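Local coordinates for protein glutathionyl-hydroquinone reductase PcpF (Sphingobium chlorophenolicum, PDB 4FQU) that catalyses the glutathione-dependent reduction of glutathionyl-hydroquinones to hydroquinones, including chlorinated ones formed during pentachlorophenol degradation, at residues S28-L34 against L134-E140; N78-G82 against H284-S288; G215-L219 against R261-L266. All coordinates share one frame; numbering follows the deposited sequence.

Interaction 1: residues S28-L34 against L134-E140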
ATOM      1  N   SER A  28     -24.462 -17.211   1.035  1.00 38.66           N
ATOM      2  CA  SER A  28     -24.420 -18.210   2.089  1.00 38.13           C
ATOM      3  C   SER A  28     -25.655 -19.108   1.978  1.00 34.41           C
ATOM      4  O   SER A  28     -26.782 -18.646   2.146  1.00 33.81           O
ATOM      5  CB  SER A  28     -24.384 -17.507   3.434  1.00 33.06           C
ATOM      6  OG  SER A  28     -23.600 -16.344   3.337  1.00 34.97           O
ATOM      7  N   GLN A  29     -25.471 -20.384   1.683  1.00 27.00           N
ATOM      8  CA  GLN A  29     -26.653 -21.206   1.465  1.00 30.05           C
ATOM      9  C   GLN A  29     -27.241 -21.919   2.685  1.00 29.08           C
ATOM     10  O   GLN A  29     -28.073 -22.800   2.515  1.00 31.82           O
ATOM     11  CB  GLN A  29     -26.374 -22.266   0.410  1.00 30.88           C
ATOM     12  CG  GLN A  29     -25.871 -21.755  -0.909  1.00 36.09           C
ATOM     13  CD  GLN A  29     -25.509 -22.903  -1.823  1.00 39.60           C
ATOM     14  OE1 GLN A  29     -24.443 -22.880  -2.461  1.00 36.17           O
ATOM     15  NE2 GLN A  29     -26.383 -23.932  -1.881  1.00 30.66           N
ATOM     16  N   TYR A  30     -26.813 -21.591   3.897  1.00 27.38           N
ATOM     17  CA  TYR A  30     -27.250 -22.345   5.068  1.00 21.58           C
ATOM     18  C   TYR A  30     -27.725 -21.360   6.101  1.00 27.71           C
ATOM     19  O   TYR A  30     -26.913 -20.840   6.859  1.00 29.80           O
ATOM     20  CB  TYR A  30     -26.085 -23.129   5.641  1.00 18.88           C
ATOM     21  CG  TYR A  30     -25.702 -24.289   4.777  1.00 22.64           C
ATOM     22  CD1 TYR A  30     -26.526 -25.383   4.663  1.00 18.54           C
ATOM     23  CD2 TYR A  30     -24.515 -24.298   4.065  1.00 22.82           C
ATOM     24  CE1 TYR A  30     -26.181 -26.454   3.863  1.00 23.94           C
ATOM     25  CE2 TYR A  30     -24.162 -25.376   3.232  1.00 20.08           C
ATOM     26  CZ  TYR A  30     -25.004 -26.456   3.139  1.00 23.46           C
ATOM     27  OH  TYR A  30     -24.692 -27.550   2.337  1.00 22.22           O
ATOM     28  N   ARG A  31     -29.027 -21.085   6.142  1.00 28.40           N
ATOM     29  CA  ARG A  31     -29.526 -20.000   6.980  1.00 26.85           C
ATOM     30  C   ARG A  31     -30.391 -20.484   8.130  1.00 28.04           C
ATOM     31  O   ARG A  31     -31.460 -19.912   8.406  1.00 32.38           O
ATOM     32  CB  ARG A  31     -30.308 -18.996   6.140  1.00 32.52           C
ATOM     33  CG  ARG A  31     -29.664 -18.666   4.830  1.00 23.07           C
ATOM     34  CD  ARG A  31     -28.368 -18.121   5.123  1.00 25.87           C
ATOM     35  NE  ARG A  31     -27.949 -17.167   4.110  1.00 40.78           N
ATOM     36  CZ  ARG A  31     -28.331 -15.900   4.114  1.00 38.22           C
ATOM     37  NH1 ARG A  31     -29.157 -15.506   5.070  1.00 29.83           N
ATOM     38  NH2 ARG A  31     -27.901 -15.043   3.179  1.00 37.40           N
ATOM     39  N   GLY A  32     -29.912 -21.516   8.817  1.00 30.09           N
ATOM     40  CA  GLY A  32     -30.637 -22.125   9.919  1.00 25.55           C
ATOM     41  C   GLY A  32     -30.334 -21.440  11.222  1.00 26.56           C
ATOM     42  O   GLY A  32     -29.675 -20.393  11.224  1.00 27.02           O
ATOM     43  N   GLY A  33     -30.774 -22.045  12.328  1.00 30.06           N
ATOM     44  CA  GLY A  33     -30.771 -21.399  13.641  1.00 25.77           C
ATOM     45  C   GLY A  33     -31.808 -20.350  13.461  1.00 34.77           C
ATOM     46  O   GLY A  33     -32.575 -20.435  12.495  1.00 53.34           O
ATOM     47  N   LEU A  34     -31.857 -19.348  14.300  1.00 24.71           N
ATOM     48  CA  LEU A  34     -32.545 -18.140  13.792  1.00 39.64           C
ATOM     49  C   LEU A  34     -34.041 -18.124  13.832  1.00 38.51           C
ATOM     50  O   LEU A  34     -34.623 -17.078  14.016  1.00 42.95           O
ATOM     51  CB  LEU A  34     -32.191 -17.873  12.323  1.00 33.67           C
ATOM     52  CG  LEU A  34     -31.744 -16.463  11.966  1.00 28.75           C
ATOM     53  CD1 LEU A  34     -30.914 -15.937  13.097  1.00 40.10           C
ATOM     54  CD2 LEU A  34     -30.908 -16.510  10.738  1.00 25.61           C
ATOM     55  N   LEU A 134     -25.339 -25.723  10.150  1.00 18.09           N
ATOM     56  CA  LEU A 134     -26.572 -25.188  10.629  1.00 18.70           C
ATOM     57  C   LEU A 134     -26.765 -23.854   9.980  1.00 20.10           C
ATOM     58  O   LEU A 134     -27.858 -23.510   9.587  1.00 23.62           O
ATOM     59  CB  LEU A 134     -26.570 -25.025  12.137  1.00 17.95           C
ATOM     60  CG  LEU A 134     -27.826 -24.215  12.476  1.00 15.51           C
ATOM     61  CD1 LEU A 134     -29.007 -25.105  12.369  1.00 16.73           C
ATOM     62  CD2 LEU A 134     -27.762 -23.553  13.820  1.00 12.66           C
ATOM     63  N   ASN A 135     -25.696 -23.089   9.885  1.00 18.77           N
ATOM     64  CA  ASN A 135     -25.805 -21.742   9.359  1.00 20.16           C
ATOM     65  C   ASN A 135     -24.408 -21.230   9.151  1.00 20.78           C
ATOM     66  O   ASN A 135     -23.535 -21.549   9.931  1.00 22.44           O
ATOM     67  CB  ASN A 135     -26.609 -20.878  10.301  1.00 18.68           C
ATOM     68  CG  ASN A 135     -26.712 -19.441   9.849  1.00 25.22           C
ATOM     69  OD1 ASN A 135     -25.709 -18.828   9.500  1.00 23.33           O
ATOM     70  ND2 ASN A 135     -27.933 -18.876   9.895  1.00 23.41           N
ATOM     71  N   ASN A 136     -24.173 -20.516   8.051  1.00 21.74           N
ATOM     72  CA  ASN A 136     -22.824 -20.114   7.663  1.00 18.91           C
ATOM     73  C   ASN A 136     -22.842 -18.740   7.039  1.00 22.27           C
ATOM     74  O   ASN A 136     -22.112 -18.467   6.085  1.00 23.36           O
ATOM     75  CB  ASN A 136     -22.167 -21.113   6.723  1.00 17.34           C
ATOM     76  CG  ASN A 136     -22.828 -21.165   5.355  1.00 21.93           C
ATOM     77  OD1 ASN A 136     -22.177 -21.482   4.353  1.00 21.20           O
ATOM     78  ND2 ASN A 136     -24.121 -20.871   5.304  1.00 21.43           N
ATOM     79  N   GLU A 137     -23.678 -17.889   7.621  1.00 19.53           N
ATOM     80  CA  GLU A 137     -23.732 -16.475   7.344  1.00 22.28           C
ATOM     81  C   GLU A 137     -23.421 -15.728   8.620  1.00 18.95           C
ATOM     82  O   GLU A 137     -24.226 -15.773   9.522  1.00 19.85           O
ATOM     83  CB  GLU A 137     -25.152 -16.121   6.887  1.00 23.29           C
ATOM     84  CG  GLU A 137     -25.449 -14.649   6.864  1.00 25.55           C
ATOM     85  CD  GLU A 137     -24.468 -13.848   6.026  1.00 35.84           C
ATOM     86  OE1 GLU A 137     -24.441 -14.088   4.803  1.00 50.07           O
ATOM     87  OE2 GLU A 137     -23.717 -12.989   6.572  1.00 36.87           O
ATOM     88  N   SER A 138     -22.263 -15.056   8.687  1.00 20.54           N
ATOM     89  CA  SER A 138     -21.800 -14.296   9.890  1.00 23.02           C
ATOM     90  C   SER A 138     -22.897 -13.461  10.564  1.00 27.02           C
ATOM     91  O   SER A 138     -23.222 -13.629  11.752  1.00 23.83           O
ATOM     92  CB  SER A 138     -20.634 -13.367   9.547  1.00 15.96           C
ATOM     93  OG  SER A 138     -20.591 -13.204   8.137  1.00 30.77           O
ATOM     94  N   SER A 139     -23.468 -12.538   9.804  1.00 26.45           N
ATOM     95  CA  SER A 139     -24.476 -11.674  10.363  1.00 22.17           C
ATOM     96  C   SER A 139     -25.439 -12.499  11.181  1.00 21.51           C
ATOM     97  O   SER A 139     -25.703 -12.168  12.313  1.00 28.43           O
ATOM     98  CB  SER A 139     -25.200 -10.994   9.250  1.00 27.70           C
ATOM     99  OG  SER A 139     -25.393 -11.900   8.189  1.00 32.69           O
ATOM    100  N   GLU A 140     -25.941 -13.590  10.620  1.00 22.96           N
ATOM    101  CA  GLU A 140     -26.876 -14.471  11.329  1.00 23.43           C
ATOM    102  C   GLU A 140     -26.320 -15.152  12.570  1.00 25.44           C
ATOM    103  O   GLU A 140     -26.937 -15.034  13.616  1.00 27.98           O
ATOM    104  CB  GLU A 140     -27.518 -15.481  10.386  1.00 22.14           C
ATOM    105  CG  GLU A 140     -28.412 -14.764   9.364  1.00 23.82           C
ATOM    106  CD  GLU A 140     -29.065 -15.690   8.367  1.00 30.36           C
ATOM    107  OE1 GLU A 140     -28.943 -16.925   8.508  1.00 35.00           O
ATOM    108  OE2 GLU A 140     -29.719 -15.180   7.446  1.00 32.34           O
TER
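With CG opposite its own carbonyl carbon (chi1 -43°) and a bend at chi2, Arg31 starts out away from 134-140 but doubles back over it, so that its guanidinium reaches Glu137 and Glu140. Glu140 crosses it at about a right angle, and its OE2 lies at the guanidinium edge, 2.5 Å from Arg31 NH1, in a salt bridge. Glu137 comes over a guanidinium face instead: its CG sits above the centre, and the long link of Glu137 OE1 to Arg31 NH2 (3.9 Å) is one of charge alone. Arg31 NE binds Ser28 O at 2.7 Å, close to the guanidinium plane, which helps to fix the rotation of the group. Ser28 OG in turn donates to Glu137 OE1 (2.8 Å) from above the carboxylate plane. The Asn135 amide is gripped at both ends. Its ND2 donates to Gly32 O (2.7 Å, 157° at the hydrogen) in the carbonyl plane and to the anti lone pair of Glu140 OE1 (2.6 Å), while OD1 accepts from Glu137 N in an Asx turn. Beyond it, the Leu134 methyls lie against Gly32 and Gly33. Glu137 OE2 takes Ser139 N and OG, capping helix 138-146. This strand-to-helix corner of the thioredoxin-like domain carries Glu137 and Ser138, which by similarity belong to the glutathione-binding site.

Interaction 2: residues N78-G82 against H284-S288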
ATOM      1  N   ASN A  78      -5.680 -22.495   8.120  1.00 17.81           N
ATOM      2  CA  ASN A  78      -4.380 -21.919   7.792  1.00 18.40           C
ATOM      3  C   ASN A  78      -4.502 -20.546   7.135  1.00 21.92           C
ATOM      4  O   ASN A  78      -5.492 -20.264   6.482  1.00 22.43           O
ATOM      5  CB  ASN A  78      -3.633 -22.881   6.868  1.00 21.40           C
ATOM      6  CG  ASN A  78      -2.178 -22.512   6.684  1.00 22.01           C
ATOM      7  OD1 ASN A  78      -1.869 -21.480   6.073  1.00 26.94           O
ATOM      8  ND2 ASN A  78      -1.273 -23.357   7.180  1.00 14.34           N
ATOM      9  N   ALA A  79      -3.505 -19.685   7.310  1.00 21.32           N
ATOM     10  CA  ALA A  79      -3.594 -18.343   6.747  1.00 20.58           C
ATOM     11  C   ALA A  79      -3.418 -18.334   5.244  1.00 23.00           C
ATOM     12  O   ALA A  79      -3.863 -17.392   4.579  1.00 23.77           O
ATOM     13  CB  ALA A  79      -2.612 -17.402   7.392  1.00 15.11           C
ATOM     14  N   TYR A  80      -2.752 -19.356   4.704  1.00 19.06           N
ATOM     15  CA  TYR A  80      -2.534 -19.394   3.274  1.00 19.77           C
ATOM     16  C   TYR A  80      -3.717 -20.051   2.603  1.00 23.92           C
ATOM     17  O   TYR A  80      -3.969 -21.248   2.823  1.00 27.16           O
ATOM     18  CB  TYR A  80      -1.238 -20.125   2.904  1.00 21.93           C
ATOM     19  CG  TYR A  80      -1.025 -20.240   1.394  1.00 23.24           C
ATOM     20  CD1 TYR A  80      -0.799 -19.111   0.632  1.00 24.75           C
ATOM     21  CD2 TYR A  80      -1.105 -21.472   0.727  1.00 26.56           C
ATOM     22  CE1 TYR A  80      -0.639 -19.181  -0.754  1.00 28.93           C
ATOM     23  CE2 TYR A  80      -0.939 -21.561  -0.679  1.00 29.41           C
ATOM     24  CZ  TYR A  80      -0.705 -20.399  -1.407  1.00 29.76           C
ATOM     25  OH  TYR A  80      -0.532 -20.414  -2.779  1.00 24.40           O
ATOM     26  N   MET A  81      -4.429 -19.261   1.791  1.00 19.12           N
ATOM     27  CA  MET A  81      -5.508 -19.725   0.921  1.00 22.34           C
ATOM     28  C   MET A  81      -5.007 -19.878  -0.534  1.00 28.08           C
ATOM     29  O   MET A  81      -4.901 -18.898  -1.266  1.00 31.60           O
ATOM     30  CB  MET A  81      -6.672 -18.741   1.013  1.00 21.92           C
ATOM     31  CG  MET A  81      -7.883 -18.995   0.141  1.00 21.58           C
ATOM     32  SD  MET A  81      -9.115 -17.680   0.428  1.00 10.75           S
ATOM     33  CE  MET A  81     -10.502 -18.515  -0.344  1.00 38.06           C
ATOM     34  N   GLY A  82      -4.672 -21.110  -0.933  1.00 28.77           N
ATOM     35  CA  GLY A  82      -4.179 -21.416  -2.274  1.00 26.96           C
ATOM     36  C   GLY A  82      -5.092 -22.276  -3.159  1.00 32.81           C
ATOM     37  O   GLY A  82      -6.311 -22.079  -3.197  1.00 30.62           O
ATOM     38  N   HIS A 284      -2.075 -13.863   5.665  1.00 24.53           N
ATOM     39  CA  HIS A 284      -3.038 -14.401   4.755  1.00 22.38           C
ATOM     40  C   HIS A 284      -3.287 -13.441   3.644  1.00 23.64           C
ATOM     41  O   HIS A 284      -3.368 -13.886   2.517  1.00 29.09           O
ATOM     42  CB  HIS A 284      -4.370 -14.584   5.391  1.00 22.89           C
ATOM     43  CG  HIS A 284      -5.479 -14.549   4.394  1.00 21.52           C
ATOM     44  ND1 HIS A 284      -5.796 -15.631   3.604  1.00 20.02           N
ATOM     45  CD2 HIS A 284      -6.316 -13.552   4.026  1.00 19.99           C
ATOM     46  CE1 HIS A 284      -6.822 -15.322   2.833  1.00 19.86           C
ATOM     47  NE2 HIS A 284      -7.155 -14.066   3.066  1.00 21.56           N
ATOM     48  N   TYR A 285      -3.483 -12.151   3.947  1.00 18.78           N
ATOM     49  CA  TYR A 285      -3.797 -11.169   2.881  1.00 22.30           C
ATOM     50  C   TYR A 285      -2.686 -10.911   1.866  1.00 24.18           C
ATOM     51  O   TYR A 285      -2.930 -10.896   0.669  1.00 25.36           O
ATOM     52  CB  TYR A 285      -4.244  -9.816   3.420  1.00 19.66           C
ATOM     53  CG  TYR A 285      -5.667  -9.772   3.881  1.00 23.92           C
ATOM     54  CD1 TYR A 285      -5.985  -9.959   5.208  1.00 23.15           C
ATOM     55  CD2 TYR A 285      -6.704  -9.544   2.993  1.00 22.97           C
ATOM     56  CE1 TYR A 285      -7.296  -9.928   5.630  1.00 21.86           C
ATOM     57  CE2 TYR A 285      -8.010  -9.497   3.428  1.00 17.61           C
ATOM     58  CZ  TYR A 285      -8.286  -9.687   4.738  1.00 19.33           C
ATOM     59  OH  TYR A 285      -9.564  -9.615   5.189  1.00 25.68           O
ATOM     60  N   TYR A 286      -1.473 -10.667   2.329  1.00 20.79           N
ATOM     61  CA  TYR A 286      -0.391 -10.414   1.398  1.00 20.87           C
ATOM     62  C   TYR A 286       0.069 -11.663   0.604  1.00 24.96           C
ATOM     63  O   TYR A 286       0.758 -11.560  -0.436  1.00 27.57           O
ATOM     64  CB  TYR A 286       0.756  -9.802   2.143  1.00 15.88           C
ATOM     65  CG  TYR A 286       0.549  -8.377   2.395  1.00 14.80           C
ATOM     66  CD1 TYR A 286       0.814  -7.461   1.427  1.00 22.55           C
ATOM     67  CD2 TYR A 286       0.089  -7.934   3.590  1.00 17.91           C
ATOM     68  CE1 TYR A 286       0.653  -6.110   1.631  1.00 23.46           C
ATOM     69  CE2 TYR A 286      -0.085  -6.573   3.833  1.00 21.49           C
ATOM     70  CZ  TYR A 286       0.201  -5.650   2.832  1.00 20.76           C
ATOM     71  OH  TYR A 286       0.044  -4.278   3.016  1.00 17.37           O
ATOM     72  N   GLY A 287      -0.326 -12.836   1.074  1.00 19.05           N
ATOM     73  CA  GLY A 287       0.342 -14.034   0.636  1.00 18.54           C
ATOM     74  C   GLY A 287      -0.596 -14.882  -0.141  1.00 22.62           C
ATOM     75  O   GLY A 287      -0.167 -15.889  -0.709  1.00 24.04           O
ATOM     76  N   SER A 288      -1.865 -14.461  -0.170  1.00 21.32           N
ATOM     77  CA  SER A 288      -2.954 -15.252  -0.783  1.00 22.47           C
ATOM     78  C   SER A 288      -3.669 -14.577  -1.962  1.00 24.99           C
ATOM     79  O   SER A 288      -4.609 -15.143  -2.510  1.00 19.82           O
ATOM     80  CB  SER A 288      -4.023 -15.611   0.241  1.00 21.84           C
ATOM     81  OG  SER A 288      -3.699 -16.795   0.923  1.00 32.59           O
TER
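Met81 N donates to Ser288 OG at 2.7 Å with a fairly straight bond (152° at the hydrogen), tying the loop after strand 73-76 to residues 284-288. The contact lies at the junction of the two domains of the glutathione transferase fold: 78-82 belongs to the thioredoxin-like half, and 284-288 lies on or just past the last helix of the helical half. A second bond runs beside the first. His284 ND1 reaches Ala79 O at 2.8 Å, with the oxygen in the plane of the imidazole, so the ring meets the loop by its edge. Its CG stands opposite the backbone N (chi1 155°), which lays the ring edge against the Ala79 carbonyl; the CB atoms of Ala79 and His284 touch at 3.9 Å. Met81 and His284 extend next to each other in one direction, with Met81 CB near His284 CE1 and Met81 SD at the ring edge, 5.2 Å from the His284 centroid. His284 also stacks with Trp86, a glutathione-binding residue by similarity, and so probably helps to hold it in place. Were His284 replaced by an alanine, Ala79 O would probably lose its donor, Trp86 its stacking partner, and a gap would be likely beside Met81. The next residue, Tyr285, turns away from the loop, and its hydroxyl is hydrogen-bonded to those of Tyr184, the probable proton donor or acceptor, and Tyr242. Within the loop, Asn78 OD1 accepts from Tyr80 N in an Asx turn. Tyr80 meets 284-288 by its ring edge: CE1 of Tyr80 lies 3.3 Å from Gly287 O, near the ring plane.

Interaction 3: residues G215-L219 against R261-L266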
ATOM      1  N   GLY A 215     -19.521  12.526  20.848  1.00 26.15           N
ATOM      2  CA  GLY A 215     -19.641  12.489  22.288  1.00 25.88           C
ATOM      3  C   GLY A 215     -20.067  11.138  22.772  1.00 31.53           C
ATOM      4  O   GLY A 215     -20.709  11.059  23.787  1.00 46.19           O
ATOM      5  N   ARG A 216     -19.732  10.078  22.047  1.00 37.89           N
ATOM      6  CA  ARG A 216     -20.224   8.727  22.350  1.00 36.90           C
ATOM      7  C   ARG A 216     -19.096   7.781  22.697  1.00 38.56           C
ATOM      8  O   ARG A 216     -17.926   8.116  22.522  1.00 37.51           O
ATOM      9  CB  ARG A 216     -20.995   8.124  21.176  1.00 37.39           C
ATOM     10  CG  ARG A 216     -22.224   8.894  20.725  1.00 42.05           C
ATOM     11  CD  ARG A 216     -23.029   8.076  19.712  1.00 44.72           C
ATOM     12  NE  ARG A 216     -24.095   8.816  19.038  1.00 47.73           N
ATOM     13  CZ  ARG A 216     -25.369   8.790  19.410  1.00 60.31           C
ATOM     14  NH1 ARG A 216     -25.731   8.066  20.463  1.00 64.69           N
ATOM     15  NH2 ARG A 216     -26.276   9.483  18.728  1.00 68.10           N
ATOM     16  N   GLU A 217     -19.467   6.603  23.202  1.00 40.90           N
ATOM     17  CA  GLU A 217     -18.503   5.573  23.586  1.00 40.69           C
ATOM     18  C   GLU A 217     -18.767   4.388  22.707  1.00 35.18           C
ATOM     19  O   GLU A 217     -17.866   3.613  22.417  1.00 41.89           O
ATOM     20  CB  GLU A 217     -18.633   5.122  25.056  1.00 43.21           C
ATOM     21  CG  GLU A 217     -18.069   6.050  26.135  1.00 52.39           C
ATOM     22  CD  GLU A 217     -16.579   6.356  25.996  1.00 61.20           C
ATOM     23  OE1 GLU A 217     -15.898   5.802  25.094  1.00 65.14           O
ATOM     24  OE2 GLU A 217     -16.087   7.164  26.814  1.00 56.53           O
ATOM     25  N   TRP A 218     -20.012   4.245  22.288  1.00 26.88           N
ATOM     26  CA  TRP A 218     -20.359   3.188  21.371  1.00 26.73           C
ATOM     27  C   TRP A 218     -21.289   3.760  20.334  1.00 30.84           C
ATOM     28  O   TRP A 218     -21.847   4.835  20.505  1.00 34.40           O
ATOM     29  CB  TRP A 218     -21.013   1.991  22.090  1.00 32.36           C
ATOM     30  CG  TRP A 218     -20.169   1.402  23.197  1.00 33.46           C
ATOM     31  CD1 TRP A 218     -20.314   1.600  24.540  1.00 32.33           C
ATOM     32  CD2 TRP A 218     -19.046   0.536  23.045  1.00 32.22           C
ATOM     33  NE1 TRP A 218     -19.349   0.916  25.227  1.00 27.56           N
ATOM     34  CE2 TRP A 218     -18.554   0.257  24.332  1.00 30.42           C
ATOM     35  CE3 TRP A 218     -18.401  -0.028  21.942  1.00 28.84           C
ATOM     36  CZ2 TRP A 218     -17.453  -0.563  24.542  1.00 30.20           C
ATOM     37  CZ3 TRP A 218     -17.302  -0.844  22.157  1.00 28.73           C
ATOM     38  CH2 TRP A 218     -16.847  -1.106  23.437  1.00 29.37           C
ATOM     39  N   LEU A 219     -21.453   3.014  19.256  1.00 31.48           N
ATOM     40  CA  LEU A 219     -22.221   3.476  18.118  1.00 31.63           C
ATOM     41  C   LEU A 219     -23.677   3.713  18.448  1.00 34.61           C
ATOM     42  O   LEU A 219     -24.273   4.591  17.855  1.00 41.62           O
ATOM     43  CB  LEU A 219     -22.144   2.470  16.974  1.00 23.27           C
ATOM     44  CG  LEU A 219     -20.816   2.406  16.264  1.00 17.65           C
ATOM     45  CD1 LEU A 219     -20.768   1.128  15.472  1.00 19.46           C
ATOM     46  CD2 LEU A 219     -20.650   3.593  15.404  1.00 14.10           C
ATOM     47  N   ARG A 261     -10.184   5.495  18.854  1.00 28.71           N
ATOM     48  CA  ARG A 261     -10.509   5.336  20.253  1.00 26.31           C
ATOM     49  C   ARG A 261     -11.369   4.081  20.424  1.00 32.33           C
ATOM     50  O   ARG A 261     -11.069   3.248  21.279  1.00 30.46           O
ATOM     51  CB  ARG A 261     -11.203   6.596  20.749  1.00 28.80           C
ATOM     52  CG  ARG A 261     -11.072   6.948  22.238  1.00 35.76           C
ATOM     53  CD  ARG A 261     -11.671   8.363  22.555  1.00 48.82           C
ATOM     54  NE  ARG A 261     -12.854   8.728  21.739  1.00 64.76           N
ATOM     55  CZ  ARG A 261     -14.125   8.338  21.975  1.00 64.00           C
ATOM     56  NH1 ARG A 261     -14.391   7.557  23.036  1.00 57.65           N
ATOM     57  NH2 ARG A 261     -15.131   8.714  21.141  1.00 38.42           N
ATOM     58  N   LEU A 262     -12.419   3.933  19.600  1.00 31.79           N
ATOM     59  CA  LEU A 262     -13.268   2.735  19.607  1.00 23.36           C
ATOM     60  C   LEU A 262     -12.441   1.467  19.390  1.00 25.10           C
ATOM     61  O   LEU A 262     -12.629   0.459  20.064  1.00 28.69           O
ATOM     62  CB  LEU A 262     -14.371   2.812  18.551  1.00 23.91           C
ATOM     63  CG  LEU A 262     -15.235   1.543  18.348  1.00 22.82           C
ATOM     64  CD1 LEU A 262     -16.224   1.427  19.426  1.00 26.75           C
ATOM     65  CD2 LEU A 262     -15.996   1.597  17.080  1.00 16.64           C
ATOM     66  N   VAL A 263     -11.518   1.513  18.452  1.00 20.70           N
ATOM     67  CA  VAL A 263     -10.672   0.367  18.197  1.00 19.37           C
ATOM     68  C   VAL A 263      -9.798  -0.014  19.369  1.00 22.37           C
ATOM     69  O   VAL A 263      -9.615  -1.195  19.642  1.00 20.76           O
ATOM     70  CB  VAL A 263      -9.782   0.644  17.031  1.00 21.36           C
ATOM     71  CG1 VAL A 263      -8.474  -0.186  17.141  1.00 14.39           C
ATOM     72  CG2 VAL A 263     -10.576   0.419  15.748  1.00 19.66           C
ATOM     73  N   GLY A 264      -9.243   0.985  20.051  1.00 25.05           N
ATOM     74  CA  GLY A 264      -8.413   0.747  21.219  1.00 26.53           C
ATOM     75  C   GLY A 264      -9.252   0.131  22.328  1.00 26.87           C
ATOM     76  O   GLY A 264      -8.886  -0.867  22.908  1.00 30.44           O
ATOM     77  N   LYS A 265     -10.397   0.729  22.608  1.00 24.08           N
ATOM     78  CA  LYS A 265     -11.327   0.226  23.595  1.00 22.89           C
ATOM     79  C   LYS A 265     -11.537  -1.272  23.432  1.00 25.44           C
ATOM     80  O   LYS A 265     -11.414  -2.049  24.380  1.00 26.28           O
ATOM     81  CB  LYS A 265     -12.643   0.948  23.389  1.00 23.91           C
ATOM     82  CG  LYS A 265     -13.591   1.000  24.540  1.00 23.34           C
ATOM     83  CD  LYS A 265     -14.568   2.150  24.280  1.00 33.40           C
ATOM     84  CE  LYS A 265     -15.805   2.118  25.174  1.00 48.38           C
ATOM     85  NZ  LYS A 265     -15.572   2.044  26.664  1.00 56.14           N
ATOM     86  N   LEU A 266     -11.842  -1.669  22.208  1.00 21.73           N
ATOM     87  CA  LEU A 266     -12.208  -3.040  21.927  1.00 20.92           C
ATOM     88  C   LEU A 266     -11.009  -3.976  21.817  1.00 20.86           C
ATOM     89  O   LEU A 266     -11.110  -5.163  22.076  1.00 19.92           O
ATOM     90  CB  LEU A 266     -13.049  -3.101  20.649  1.00 22.44           C
ATOM     91  CG  LEU A 266     -14.566  -3.089  20.849  1.00 20.78           C
ATOM     92  CD1 LEU A 266     -15.326  -2.898  19.525  1.00 16.67           C
ATOM     93  CD2 LEU A 266     -14.915  -4.380  21.510  1.00 15.74           C
TER
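One face of the Trp218 indole carries the aliphatic chain of Lys265, while Leu266 CG lies at the edge of the six-membered ring, 3.8 Å from Trp218 CZ3. This packs the loop between helices 192-212 and 226-245 against helix 257-268, within the all-helical C-terminal domain of the glutathione transferase fold. The Lys265 contact is a CH-pi one, with CD 4.3 Å from the centroid of the six-membered ring of Trp218 and 24° off its normal. A first torsion of -56° sets the indole beside the backbone N of Trp218, from where it swings back to the helix although the CB points away. Leu262 CD1 comes in obliquely, 3.6 Å from Trp218 CE3, and the Trp218 side chain also touches Leu224 and Asp228. Apart from the indole packing, Glu217 OE1 sits at the edge of the Arg261 guanidinium, 3.1 Å from Arg261 NH1, in a salt bridge with poor hydrogen-bond geometry; the carboxylate stands steeply to the guanidinium. Lys265 NZ lies near the same oxygen and probably adds to the favourable field. Arg261 NH2 serves both Asn258 OD1 and the backbone, donating to Arg216 O at 3.2 Å, nearly in line with that carbonyl.

Overall arrangement
The three contacts lie well apart, with centres about 25 Å (interactions 1 and 2), 28 Å (1 and 3) and 30 Å (2 and 3) from each other. Interaction 1 ties an N-terminal loop to the corner between edge strand 132-135 and helix 138-146 of the thioredoxin-like domain. Interaction 3 is internal to the helical domain, away from the annotated sites. Interaction 2 joins the two halves, from the loop after strand 73-76, the other outermost strand of the same sheet, to helix 278-287, which follows helix 257-268. Along the chain the segments of interactions 1 and 2 alternate; interaction 3 follows interaction 1 and falls between the segments of interaction 2. Interaction 1 holds, and interaction 2 adjoins, residues of the probable glutathione site.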